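Long-range contacts in GCN5-related N-acetyltransferase (Sphaerobacter thermophilus, PDB 3TT2), which probably transfers acyl groups, likely from acetyl-coenzyme A, to a substrate that is not established: residues Thr8-Phe13 with Met98-Trp103; Ile14-Val19 with Ala61-Ala66; Ala71-Asp76 with Gly89-Arg94. All blocks are in the same frame, centred on the assembly; numbering follows the deposited sequence.

Contact 1: Thr8-Phe13 with Met98-Trp103; sequences TLPDRF and MGLGTW. With SO4 (sulfate ion), chain I.
Leu9 and Leu100 bring the two backbones closest, 7.3 Å between their CA atoms, where the irregular chain ahead of strand 14-16 passes the first turn of helix 100-115. No hydrogen bond joins the segments, and apolar packing holds them. Leu9 branches both ways: CD1 meets Leu100 CD1 at 3.8 Å, while CD2 rests 3.9 Å above one face of the Trp103 indole, towards its rim. Trp103 has CG anti to its backbone N (chi1 -165°), and Thr8 O lies near the indole plane at the edge, 3.3 Å from Trp103 CD1. Pro10 adds a rigid surface, its CG 3.9 Å from Leu100 CD1, and a type I turn from Pro10 to Phe13 swings the buried Phe13 ring back, CE1 lying 4.2 Å from CE of Met98 (a selenomethionine). At the start of the helix, Thr102 N donates to O3 of a sulfate ion at 2.7 Å. Gly99, at the N-cap, has a positive phi (91°) that suits glycine. The glycine-rich turn leading into this helix matches the R/Q-x-x-G-x-G/A signature of the GNAT fold, and the sulfate is consistent with the place where relatives hold the pyrophosphate of coenzyme A.

Contact 2: Ile14-Val19 with Ala61-Ala66; sequences IARAPV and AVLVVA
Ile14 pairs with Val65 and Arg16 with Leu63, and these two hydrogen-bonded pairs supply four backbone bonds. Ile14 N donates to Val65 O and receives Val65 N in return; the latter bond is nearly straight (172°). Arg16 repeats the exchange, its N reaching Leu63 O at 2.9 Å and its O accepting from Leu63 N at 2.8 Å. Ala15 and Val64 form the intervening non-hydrogen-bonded pair, where Ala15 CA sends a CA-H...O contact of 3.3 Å to Leu63 O. The strands run antiparallel, their axes 4.6 Å apart.

The side-chain packing is split between the two sides of the sheet. Beside Ile14, Leu63 and Val65, the Arg16 chain, bent at chi3 (105°), runs alongside Leu63, pointing the same way, and Leu63 CD2 sits over one face of the Arg16 guanidinium, 3.5 Å from NH2. Val65 CG2 comes obliquely to the guanidinium, also 3.5 Å from Arg16 NH2. On the other side the small Ala15 meets Val62 with its CB 4.3 Å from CG2, and lies against Trp103. Where the pairing ends, Pro18, which has no N-H to continue the ladder, lays CG 3.4 Å from Ala61 CB.

The charge of Arg16 is met beyond the two strands, by a salt bridge from NH1 to Asp22. Leu63 and Val65 thus put hydrocarbon against the guanidinium, a flat group whose weakly hydrated face suits apolar packing while its NH1 pairs with Asp22; the neighbouring hydrocarbon may modestly favour that pair.

Contact 3: Ala71-Asp76 with Gly89-Arg94; sequences AAAYAD and GYVHPR
The beta hairpin of strands 71-80 and 84-91, a central part of the antiparallel half of the GNAT sheet, brings Tyr74 opposite Tyr90 as a hydrogen-bonded pair. Tyr74 N donates to Tyr90 O at 3.0 Å, whereas the return bond from Tyr90 N to Tyr74 O is bent (128°) and weak. Further along, His92 N closes the pairing with a nearly straight bond of 2.9 Å to Ala72 O. Both tyrosines leave the sheet on the side of helix 23-36 and lie side by side, though CG is anti to the backbone N in Tyr74 (chi1 161°) and anti to the carbonyl carbon in Tyr90 (chi1 -51°). Tyr90 CD2 touches the edge of the Tyr74 ring, 4.0 Å from CD1. Tyr74 O lies near the plane of the Tyr90 ring, at its edge, 3.5 Å from Tyr90 CD2. The Tyr74 hydroxyl donates to Asp76 OD2 at 3.1 Å and receives Trp52 NE1.

On the other face short side chains predominate: Ala73 CB is 4.3 Å from Val91 CB, and Ala75 CB is 3.8 Å from CA of Gly89. Such short residues let helix 100-115 lie close, with Leu104 on Ala73 and Trp107 on Ala75. Ala72 and Ala73 together face Val64 in a classic beta bulge. The chemistry therefore divides by face: tyrosines pack on helix 23-36 on one side, the hydroxyl of the buried Tyr74 satisfied by Asp76 and Trp52, and alanines pack against helix 100-115 on the other.

In the fold
All three contacts lie in the amino-terminal half of the chain. Contacts 2 and 3 are adjacent strand pairs of one sheet, joined where strand 61-65 meets 71-80: Val64 probably hydrogen-bonds with Ala72 and Ala73. Contact 2 lies at the margin formed by strand 14-16, with a charged side chain and a proline. Contact 3 has five of nine touching residues buried and none exposed, contact 2 five of ten with one exposed; contact 1, with two buried and two exposed of seven, is nearest the surface. Contact 1 encloses both along the chain and joins loop to helix without a hydrogen bond. It still reaches the sheet: Phe13 packs on Val64, Ala66 and Ala72, Leu100 on Ala72 and Val91, and Trp103 on Ala15.

Contact 1: Thr8-Phe13 with Met98-Trp103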
loop_
_atom_site.group_PDB
_atom_site.type_symbol
_atom_site.label_atom_id
_atom_site.label_comp_id
_atom_site.label_asym_id
_atom_site.label_seq_id
_atom_site.Cartn_x
_atom_site.Cartn_y
_atom_site.Cartn_z
ATOM N N THR A 8 -7.698 -22.125 -19.979
ATOM C CA THR A 8 -9.094 -22.555 -19.918
ATOM C C THR A 8 -9.978 -21.506 -19.244
ATOM O O THR A 8 -9.683 -21.030 -18.143
ATOM C CB THR A 8 -9.256 -23.928 -19.193
ATOM O OG1 THR A 8 -8.820 -24.989 -20.052
ATOM C CG2 THR A 8 -10.707 -24.185 -18.808
ATOM N N LEU A 9 -11.062 -21.152 -19.925
ATOM C CA LEU A 9 -12.039 -20.213 -19.404
ATOM C C LEU A 9 -13.407 -20.728 -19.814
ATOM O O LEU A 9 -13.543 -21.279 -20.913
ATOM C CB LEU A 9 -11.783 -18.841 -20.021
ATOM C CG LEU A 9 -12.654 -17.668 -19.590
ATOM C CD1 LEU A 9 -12.803 -17.646 -18.089
ATOM C CD2 LEU A 9 -12.053 -16.362 -20.076
ATOM N N PRO A 10 -14.421 -20.581 -18.933
ATOM C CA PRO A 10 -15.777 -20.933 -19.377
ATOM C C PRO A 10 -16.231 -20.167 -20.622
ATOM O O PRO A 10 -15.972 -18.967 -20.728
ATOM C CB PRO A 10 -16.659 -20.585 -18.167
ATOM C CG PRO A 10 -15.712 -20.217 -17.033
ATOM C CD PRO A 10 -14.324 -20.594 -17.462
ATOM N N ASP A 11 -16.907 -20.867 -21.530
ATOM C CA ASP A 11 -17.289 -20.349 -22.845
ATOM C C ASP A 11 -17.970 -18.986 -22.783
ATOM O O ASP A 11 -17.599 -18.050 -23.494
ATOM C CB ASP A 11 -18.245 -21.350 -23.494
ATOM C CG ASP A 11 -19.277 -21.861 -22.512
ATOM O OD1 ASP A 11 -19.169 -21.504 -21.311
ATOM O OD2 ASP A 11 -20.186 -22.615 -22.921
ATOM N N ARG A 12 -18.947 -18.874 -21.896
ATOM C CA ARG A 12 -19.807 -17.707 -21.861
ATOM C C ARG A 12 -19.085 -16.470 -21.335
ATOM O O ARG A 12 -19.641 -15.371 -21.328
ATOM C CB ARG A 12 -21.052 -18.013 -21.032
ATOM C CG ARG A 12 -21.880 -19.172 -21.581
ATOM C CD ARG A 12 -22.961 -19.601 -20.598
ATOM N NE ARG A 12 -23.845 -20.631 -21.144
ATOM C CZ ARG A 12 -23.659 -21.940 -20.995
ATOM N NH1 ARG A 12 -22.614 -22.389 -20.318
ATOM N NH2 ARG A 12 -24.520 -22.802 -21.524
ATOM N N PHE A 13 -17.847 -16.654 -20.887
ATOM C CA PHE A 13 -17.084 -15.572 -20.262
ATOM C C PHE A 13 -16.039 -14.907 -21.166
ATOM O O PHE A 13 -15.186 -15.568 -21.765
ATOM C CB PHE A 13 -16.442 -16.058 -18.963
ATOM C CG PHE A 13 -17.430 -16.319 -17.875
ATOM C CD1 PHE A 13 -18.124 -17.516 -17.825
ATOM C CD2 PHE A 13 -17.679 -15.359 -16.909
ATOM C CE1 PHE A 13 -19.041 -17.755 -16.830
ATOM C CE2 PHE A 13 -18.593 -15.589 -15.907
ATOM C CZ PHE A 13 -19.277 -16.789 -15.868
HETATM N N MSE A 98 -15.080 -21.704 -9.974
HETATM C CA MSE A 98 -15.253 -21.906 -11.415
HETATM C C MSE A 98 -13.963 -21.956 -12.240
HETATM O O MSE A 98 -14.004 -22.096 -13.464
HETATM C CB MSE A 98 -16.214 -20.873 -11.987
HETATM C CG MSE A 98 -17.569 -20.892 -11.325
HETATM SE SE MSE A 98 -18.841 -19.818 -12.318
HETATM C CE MSE A 98 -18.922 -20.878 -13.951
ATOM N N GLY A 99 -12.828 -21.805 -11.572
ATOM C CA GLY A 99 -11.553 -21.723 -12.262
ATOM C C GLY A 99 -11.177 -20.289 -12.590
ATOM O O GLY A 99 -10.135 -20.034 -13.196
ATOM N N LEU A 100 -12.025 -19.353 -12.175
ATOM C CA LEU A 100 -11.845 -17.942 -12.491
ATOM C C LEU A 100 -10.724 -17.282 -11.688
ATOM O O LEU A 100 -9.935 -16.516 -12.239
ATOM C CB LEU A 100 -13.156 -17.188 -12.284
ATOM C CG LEU A 100 -13.768 -16.625 -13.564
ATOM C CD1 LEU A 100 -14.068 -17.742 -14.557
ATOM C CD2 LEU A 100 -15.018 -15.844 -13.237
ATOM N N GLY A 101 -10.655 -17.570 -10.392
ATOM C CA GLY A 101 -9.560 -17.070 -9.571
ATOM C C GLY A 101 -8.217 -17.615 -10.037
ATOM O O GLY A 101 -7.204 -16.919 -9.976
ATOM N N THR A 102 -8.211 -18.863 -10.508
ATOM C CA THR A 102 -7.013 -19.473 -11.092
ATOM C C THR A 102 -6.613 -18.741 -12.371
ATOM O O THR A 102 -5.434 -18.491 -12.626
ATOM C CB THR A 102 -7.222 -20.976 -11.423
ATOM O OG1 THR A 102 -7.276 -21.744 -10.212
ATOM C CG2 THR A 102 -6.093 -21.498 -12.294
ATOM N N TRP A 103 -7.612 -18.385 -13.165
ATOM C CA TRP A 103 -7.370 -17.696 -14.411
ATOM C C TRP A 103 -6.651 -16.363 -14.188
ATOM O O TRP A 103 -5.620 -16.108 -14.809
ATOM C CB TRP A 103 -8.684 -17.486 -15.142
ATOM C CG TRP A 103 -8.505 -17.122 -16.556
ATOM C CD1 TRP A 103 -8.475 -17.973 -17.623
ATOM C CD2 TRP A 103 -8.320 -15.804 -17.083
ATOM N NE1 TRP A 103 -8.284 -17.263 -18.785
ATOM C CE2 TRP A 103 -8.189 -15.928 -18.479
ATOM C CE3 TRP A 103 -8.261 -14.531 -16.510
ATOM C CZ2 TRP A 103 -8.006 -14.823 -19.314
ATOM C CZ3 TRP A 103 -8.084 -13.440 -17.335
ATOM C CH2 TRP A 103 -7.957 -13.592 -18.724
HETATM S S SO4 I . -11.028 -21.110 -8.630
HETATM O O1 SO4 I . -10.106 -22.174 -8.203
HETATM O O2 SO4 I . -11.413 -20.232 -7.516
HETATM O O3 SO4 I . -10.388 -20.317 -9.673
HETATM O O4 SO4 I . -12.251 -21.676 -9.190
#

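Contact 2: Ile14-Val19 with Ala61-Ala66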
loop_
_atom_site.group_PDB
_atom_site.type_symbol
_atom_site.label_atom_id
_atom_site.label_comp_id
_atom_site.label_asym_id
_atom_site.label_seq_id
_atom_site.Cartn_x
_atom_site.Cartn_y
_atom_site.Cartn_z
ATOM N N ILE A 14 -16.115 -13.580 -21.230
ATOM C CA ILE A 14 -15.239 -12.778 -22.073
ATOM C C ILE A 14 -14.286 -11.975 -21.206
ATOM O O ILE A 14 -14.703 -11.270 -20.286
ATOM C CB ILE A 14 -16.055 -11.818 -22.983
ATOM C CG1 ILE A 14 -16.283 -12.436 -24.373
ATOM C CG2 ILE A 14 -15.371 -10.449 -23.117
ATOM C CD1 ILE A 14 -17.105 -13.724 -24.395
ATOM N N ALA A 15 -12.999 -12.104 -21.494
ATOM C CA ALA A 15 -11.992 -11.323 -20.807
ATOM C C ALA A 15 -11.582 -10.183 -21.723
ATOM O O ALA A 15 -11.373 -10.392 -22.917
ATOM C CB ALA A 15 -10.808 -12.189 -20.464
ATOM N N ARG A 16 -11.487 -8.978 -21.175
ATOM C CA ARG A 16 -11.226 -7.801 -21.991
ATOM C C ARG A 16 -10.607 -6.702 -21.138
ATOM O O ARG A 16 -10.748 -6.716 -19.914
ATOM C CB ARG A 16 -12.536 -7.322 -22.638
ATOM C CG ARG A 16 -12.966 -5.924 -22.240
ATOM C CD ARG A 16 -14.269 -5.516 -22.881
ATOM N NE ARG A 16 -15.373 -5.554 -21.929
ATOM C CZ ARG A 16 -15.687 -4.547 -21.120
ATOM N NH1 ARG A 16 -14.978 -3.427 -21.153
ATOM N NH2 ARG A 16 -16.708 -4.657 -20.276
ATOM N N ALA A 17 -9.931 -5.748 -21.773
ATOM C CA ALA A 17 -9.357 -4.626 -21.039
ATOM C C ALA A 17 -10.461 -3.746 -20.471
ATOM O O ALA A 17 -11.446 -3.476 -21.143
ATOM C CB ALA A 17 -8.457 -3.815 -21.932
ATOM N N PRO A 18 -10.306 -3.293 -19.223
ATOM C CA PRO A 18 -11.283 -2.358 -18.660
ATOM C C PRO A 18 -11.265 -0.950 -19.282
ATOM O O PRO A 18 -10.210 -0.419 -19.648
ATOM C CB PRO A 18 -10.880 -2.287 -17.184
ATOM C CG PRO A 18 -9.473 -2.641 -17.173
ATOM C CD PRO A 18 -9.313 -3.701 -18.220
ATOM N N VAL A 19 -12.457 -0.364 -19.371
ATOM C CA VAL A 19 -12.686 0.978 -19.890
ATOM C C VAL A 19 -13.244 1.771 -18.705
ATOM O O VAL A 19 -13.932 1.196 -17.867
ATOM C CB VAL A 19 -13.731 0.908 -21.042
ATOM C CG1 VAL A 19 -14.112 2.290 -21.590
ATOM C CG2 VAL A 19 -13.225 0.003 -22.159
ATOM N N ALA A 61 -4.579 -4.036 -16.788
ATOM C CA ALA A 61 -5.731 -4.555 -16.055
ATOM C C ALA A 61 -6.549 -5.493 -16.920
ATOM O O ALA A 61 -6.486 -5.428 -18.152
ATOM C CB ALA A 61 -6.585 -3.424 -15.539
ATOM N N VAL A 62 -7.305 -6.377 -16.276
ATOM C CA VAL A 62 -8.187 -7.280 -17.012
ATOM C C VAL A 62 -9.569 -7.340 -16.369
ATOM O O VAL A 62 -9.694 -7.230 -15.152
ATOM C CB VAL A 62 -7.583 -8.704 -17.134
ATOM C CG1 VAL A 62 -7.621 -9.423 -15.806
ATOM C CG2 VAL A 62 -8.317 -9.523 -18.192
ATOM N N LEU A 63 -10.604 -7.494 -17.193
ATOM C CA LEU A 63 -11.977 -7.638 -16.703
ATOM C C LEU A 63 -12.639 -8.879 -17.295
ATOM O O LEU A 63 -12.741 -9.007 -18.511
ATOM C CB LEU A 63 -12.790 -6.400 -17.059
ATOM C CG LEU A 63 -14.301 -6.482 -16.865
ATOM C CD1 LEU A 63 -14.583 -6.761 -15.418
ATOM C CD2 LEU A 63 -14.952 -5.180 -17.295
ATOM N N VAL A 64 -13.080 -9.800 -16.443
ATOM C CA VAL A 64 -13.826 -10.955 -16.928
ATOM C C VAL A 64 -15.305 -10.599 -16.904
ATOM O O VAL A 64 -15.881 -10.368 -15.846
ATOM C CB VAL A 64 -13.571 -12.234 -16.080
ATOM C CG1 VAL A 64 -14.422 -13.386 -16.573
ATOM C CG2 VAL A 64 -12.118 -12.631 -16.134
ATOM N N VAL A 65 -15.918 -10.535 -18.075
ATOM C CA VAL A 65 -17.318 -10.163 -18.135
ATOM C C VAL A 65 -18.169 -11.415 -18.141
ATOM O O VAL A 65 -17.908 -12.359 -18.891
ATOM C CB VAL A 65 -17.631 -9.259 -19.337
ATOM C CG1 VAL A 65 -19.147 -9.092 -19.511
ATOM C CG2 VAL A 65 -16.971 -7.914 -19.142
ATOM N N ALA A 66 -19.165 -11.434 -17.266
ATOM C CA ALA A 66 -20.065 -12.568 -17.183
ATOM C C ALA A 66 -21.118 -12.475 -18.295
ATOM O O ALA A 66 -21.360 -11.391 -18.837
ATOM C CB ALA A 66 -20.714 -12.619 -15.799
#

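Contact 3: Ala71-Asp76 with Gly89-Arg94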
loop_
_atom_site.group_PDB
_atom_site.type_symbol
_atom_site.label_atom_id
_atom_site.label_comp_id
_atom_site.label_asym_id
_atom_site.label_seq_id
_atom_site.Cartn_x
_atom_site.Cartn_y
_atom_site.Cartn_z
ATOM N N ALA A 71 -19.585 -7.709 -14.166
ATOM C CA ALA A 71 -18.184 -8.040 -14.011
ATOM C C ALA A 71 -18.017 -9.230 -13.066
ATOM O O ALA A 71 -18.275 -9.148 -11.862
ATOM C CB ALA A 71 -17.446 -6.838 -13.460
ATOM N N ALA A 72 -17.499 -10.317 -13.623
ATOM C CA ALA A 72 -17.318 -11.562 -12.893
ATOM C C ALA A 72 -16.053 -11.509 -12.060
ATOM O O ALA A 72 -16.024 -11.958 -10.920
ATOM C CB ALA A 72 -17.281 -12.736 -13.850
ATOM N N ALA A 73 -14.996 -10.969 -12.653
ATOM C CA ALA A 73 -13.712 -10.855 -11.974
ATOM C C ALA A 73 -12.884 -9.722 -12.569
ATOM O O ALA A 73 -13.109 -9.302 -13.705
ATOM C CB ALA A 73 -12.950 -12.181 -12.038
ATOM N N TYR A 74 -11.946 -9.214 -11.779
ATOM C CA TYR A 74 -11.074 -8.144 -12.229
ATOM C C TYR A 74 -9.737 -8.181 -11.517
ATOM O O TYR A 74 -9.676 -8.475 -10.324
ATOM C CB TYR A 74 -11.749 -6.797 -12.003
ATOM C CG TYR A 74 -10.825 -5.600 -12.001
ATOM C CD1 TYR A 74 -10.274 -5.131 -10.819
ATOM C CD2 TYR A 74 -10.531 -4.915 -13.180
ATOM C CE1 TYR A 74 -9.443 -4.021 -10.811
ATOM C CE2 TYR A 74 -9.701 -3.798 -13.181
ATOM C CZ TYR A 74 -9.157 -3.353 -11.993
ATOM O OH TYR A 74 -8.334 -2.240 -11.975
ATOM N N ALA A 75 -8.678 -7.840 -12.247
ATOM C CA ALA A 75 -7.359 -7.651 -11.649
ATOM C C ALA A 75 -6.559 -6.523 -12.310
ATOM O O ALA A 75 -6.713 -6.241 -13.501
ATOM C CB ALA A 75 -6.581 -8.946 -11.670
ATOM N N ASP A 76 -5.725 -5.862 -11.515
ATOM C CA ASP A 76 -4.755 -4.891 -12.031
ATOM C C ASP A 76 -3.354 -5.172 -11.450
ATOM O O ASP A 76 -3.244 -5.862 -10.444
ATOM C CB ASP A 76 -5.214 -3.443 -11.778
ATOM C CG ASP A 76 -5.284 -3.070 -10.282
ATOM O OD1 ASP A 76 -4.646 -3.726 -9.427
ATOM O OD2 ASP A 76 -5.978 -2.074 -9.960
ATOM N N GLY A 89 -6.269 -9.004 -7.437
ATOM C CA GLY A 89 -7.403 -9.659 -8.071
ATOM C C GLY A 89 -8.661 -9.625 -7.237
ATOM O O GLY A 89 -8.600 -9.365 -6.028
ATOM N N TYR A 90 -9.801 -9.907 -7.874
ATOM C CA TYR A 90 -11.087 -10.081 -7.185
ATOM C C TYR A 90 -11.933 -11.012 -8.012
ATOM O O TYR A 90 -11.963 -10.886 -9.231
ATOM C CB TYR A 90 -11.833 -8.752 -7.054
ATOM C CG TYR A 90 -10.987 -7.657 -6.463
ATOM C CD1 TYR A 90 -11.053 -7.353 -5.113
ATOM C CD2 TYR A 90 -10.097 -6.934 -7.257
ATOM C CE1 TYR A 90 -10.263 -6.358 -4.576
ATOM C CE2 TYR A 90 -9.307 -5.956 -6.726
ATOM C CZ TYR A 90 -9.395 -5.669 -5.393
ATOM O OH TYR A 90 -8.592 -4.683 -4.894
ATOM N N VAL A 91 -12.662 -11.906 -7.361
ATOM C CA VAL A 91 -13.646 -12.723 -8.069
ATOM C C VAL A 91 -14.948 -12.678 -7.302
ATOM O O VAL A 91 -14.985 -12.937 -6.102
ATOM C CB VAL A 91 -13.191 -14.190 -8.284
ATOM C CG1 VAL A 91 -12.766 -14.804 -6.995
ATOM C CG2 VAL A 91 -14.314 -15.025 -8.888
ATOM N N HIS A 92 -16.012 -12.322 -8.006
ATOM C CA HIS A 92 -17.311 -12.178 -7.386
ATOM C C HIS A 92 -17.699 -13.453 -6.647
ATOM O O HIS A 92 -17.544 -14.554 -7.183
ATOM C CB HIS A 92 -18.346 -11.827 -8.439
ATOM C CG HIS A 92 -19.542 -11.140 -7.882
ATOM N ND1 HIS A 92 -20.509 -11.807 -7.164
ATOM C CD2 HIS A 92 -19.918 -9.842 -7.915
ATOM C CE1 HIS A 92 -21.439 -10.950 -6.789
ATOM N NE2 HIS A 92 -21.105 -9.751 -7.231
ATOM N N PRO A 93 -18.199 -13.302 -5.404
ATOM C CA PRO A 93 -18.469 -14.407 -4.467
ATOM C C PRO A 93 -19.412 -15.491 -5.010
ATOM O O PRO A 93 -19.451 -16.594 -4.464
ATOM C CB PRO A 93 -19.092 -13.700 -3.256
ATOM C CG PRO A 93 -18.510 -12.315 -3.300
ATOM C CD PRO A 93 -18.383 -11.981 -4.766
ATOM N N ARG A 94 -20.173 -15.171 -6.051
ATOM C CA ARG A 94 -21.018 -16.155 -6.713
ATOM C C ARG A 94 -20.234 -17.058 -7.674
ATOM O O ARG A 94 -20.644 -18.195 -7.964
ATOM C CB ARG A 94 -22.111 -15.437 -7.490
ATOM C CG ARG A 94 -21.562 -14.534 -8.583
ATOM C CD ARG A 94 -22.667 -13.811 -9.314
ATOM N NE ARG A 94 -23.436 -12.952 -8.422
ATOM C CZ ARG A 94 -24.627 -12.452 -8.720
ATOM N NH1 ARG A 94 -25.258 -11.676 -7.845
ATOM N NH2 ARG A 94 -25.189 -12.734 -9.891
#